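Local coordinates for protein CRISPR-associated endonuclease/helicase Cas3 (Thermus thermophilus HB8, PDB 3SK9) that cuts single-stranded DNA with a metal-dependent HD nuclease domain, the part in this structure, and carries a helicase domain for CRISPR defence against invading DNA, at residues A[195-198]-A[199-203]. Residues are numbered along the deposited sequence; the frame is centred on the assembly and turned at random.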
loop_
_atom_site.group_PDB
_atom_site.type_symbol
_atom_site.label_atom_id
_atom_site.label_comp_id
_atom_site.label_asym_id
_atom_site.label_seq_id
_atom_site.Cartn_x
_atom_site.Cartn_y
_atom_site.Cartn_z
ATOM N N ARG A 195 4.693 18.030 1.370
ATOM C CA ARG A 195 3.659 18.888 1.953
ATOM C C ARG A 195 2.543 18.048 2.569
ATOM O O ARG A 195 2.229 16.973 2.081
ATOM C CB ARG A 195 3.073 19.895 0.940
ATOM C CG ARG A 195 2.474 19.286 -0.287
ATOM C CD ARG A 195 2.078 20.388 -1.286
ATOM N NE ARG A 195 1.515 19.837 -2.516
ATOM C CZ ARG A 195 1.151 20.582 -3.562
ATOM N NH1 ARG A 195 1.323 21.909 -3.507
ATOM N NH2 ARG A 195 0.625 20.021 -4.667
ATOM N N PRO A 196 1.963 18.526 3.678
ATOM C CA PRO A 196 0.923 17.740 4.355
ATOM C C PRO A 196 -0.171 17.232 3.410
ATOM O O PRO A 196 -0.581 16.094 3.522
ATOM C CB PRO A 196 0.321 18.754 5.337
ATOM C CG PRO A 196 1.438 19.749 5.563
ATOM C CD PRO A 196 2.108 19.878 4.247
ATOM N N GLU A 197 -0.688 18.078 2.517
ATOM C CA GLU A 197 -1.718 17.585 1.607
ATOM C C GLU A 197 -1.254 16.402 0.721
ATOM O O GLU A 197 -2.062 15.596 0.296
ATOM C CB GLU A 197 -2.207 18.691 0.677
ATOM C CG GLU A 197 -2.976 19.782 1.391
ATOM C CD GLU A 197 -4.325 19.334 1.862
ATOM O OE1 GLU A 197 -5.282 19.275 1.032
ATOM O OE2 GLU A 197 -4.418 19.093 3.084
ATOM N N ALA A 198 0.029 16.357 0.366
ATOM C CA ALA A 198 0.546 15.258 -0.424
ATOM C C ALA A 198 0.454 13.975 0.386
ATOM O O ALA A 198 0.133 12.921 -0.139
ATOM C CB ALA A 198 1.991 15.522 -0.787
ATOM N N VAL A 199 0.794 14.066 1.651
ATOM C CA VAL A 199 0.779 12.873 2.500
ATOM C C VAL A 199 -0.645 12.402 2.752
ATOM O O VAL A 199 -0.924 11.209 2.724
ATOM C CB VAL A 199 1.474 13.229 3.840
ATOM C CG1 VAL A 199 1.397 12.073 4.873
ATOM C CG2 VAL A 199 2.895 13.620 3.531
ATOM N N LEU A 200 -1.543 13.344 2.985
ATOM C CA LEU A 200 -2.956 13.015 3.231
ATOM C C LEU A 200 -3.573 12.415 1.934
ATOM O O LEU A 200 -4.477 11.565 2.000
ATOM C CB LEU A 200 -3.711 14.286 3.663
ATOM C CG LEU A 200 -3.287 14.746 5.107
ATOM C CD1 LEU A 200 -3.737 16.225 5.405
ATOM C CD2 LEU A 200 -3.813 13.721 6.159
ATOM N N ARG A 201 -3.155 12.915 0.772
ATOM C CA ARG A 201 -3.649 12.329 -0.481
ATOM C C ARG A 201 -3.278 10.837 -0.538
ATOM O O ARG A 201 -4.100 10.009 -0.955
ATOM C CB ARG A 201 -3.114 13.093 -1.721
ATOM C CG ARG A 201 -4.035 14.223 -2.151
ATOM C CD ARG A 201 -3.540 14.910 -3.452
ATOM N NE ARG A 201 -2.462 15.881 -3.257
ATOM C CZ ARG A 201 -2.663 17.107 -2.775
ATOM N NH1 ARG A 201 -3.886 17.487 -2.425
ATOM N NH2 ARG A 201 -1.671 17.965 -2.684
ATOM N N VAL A 202 -2.051 10.489 -0.151
ATOM C CA VAL A 202 -1.652 9.072 -0.146
ATOM C C VAL A 202 -2.419 8.269 0.907
ATOM O O VAL A 202 -2.798 7.092 0.681
ATOM C CB VAL A 202 -0.129 8.947 0.077
ATOM C CG1 VAL A 202 0.279 7.491 0.451
ATOM C CG2 VAL A 202 0.635 9.471 -1.183
ATOM N N MET A 203 -2.615 8.881 2.081
ATOM C CA MET A 203 -3.397 8.250 3.140
ATOM C C MET A 203 -4.772 7.800 2.660
ATOM O O MET A 203 -5.148 6.643 2.849
ATOM C CB MET A 203 -3.559 9.238 4.306
ATOM C CG MET A 203 -4.216 8.649 5.554
ATOM S SD MET A 203 -6.023 8.574 5.454
ATOM C CE MET A 203 -6.406 10.326 5.356
HETATM O O HOH W 1 -4.771 20.187 -1.381
#
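Arg201 folds back over the first turn of its own helix and lays its guanidinium across Glu197. The backbone O of Glu197 sits under one face of the Arg201 guanidinium, over its centre and 3.5 Å from CZ of Arg201. CB of Glu197 lies alongside, close to NH2 of Arg201. A bend at chi3 (-80°) turns the chain back toward the helix start and brings the group there. The Glu197 carboxylate, its plane 80° from the guanidinium, does not form a direct salt bridge: OE1 of Glu197 stays 4.1 Å from NH1 of Arg201. A water spans the gap, donating to OE1 of Glu197 at 2.6 Å and accepting from NH1 of Arg201 in the plane of the guanidinium, at its edge.

From the N-cap residue, Arg195 sends an extended side chain to the same guanidinium. NE of Arg195 lies at the edge of that group, in its plane, and NH2 of Arg195 is 3.7 Å from NH2 of Arg201, with the two guanidinium planes 81° apart. The two arginines converge on acidic residues of helix 46-56: Asp55 forms salt bridges with NE of both, and Glu54 with NH2 of Arg195. The carbonyl of Phe258 accepts from NH1 of Arg201.

Beneath these side chains the backbone follows the regular i to i+4 pattern. Val199 N bonds to Arg195 O, the cap carbonyl, and Arg201 N reaches Glu197 O, the same atom that underlies its guanidinium, at 2.9 Å. CG of Leu200 rests 3.4 Å from Pro196 O. Val199 and Val202 pack instead on helix 129-138.

This is the N-terminal turn of an alpha-helix, with proline in the first position after the cap. It begins helix 196-213 of the Cas3 HD domain, which farther along supplies the metal ligand Asp210.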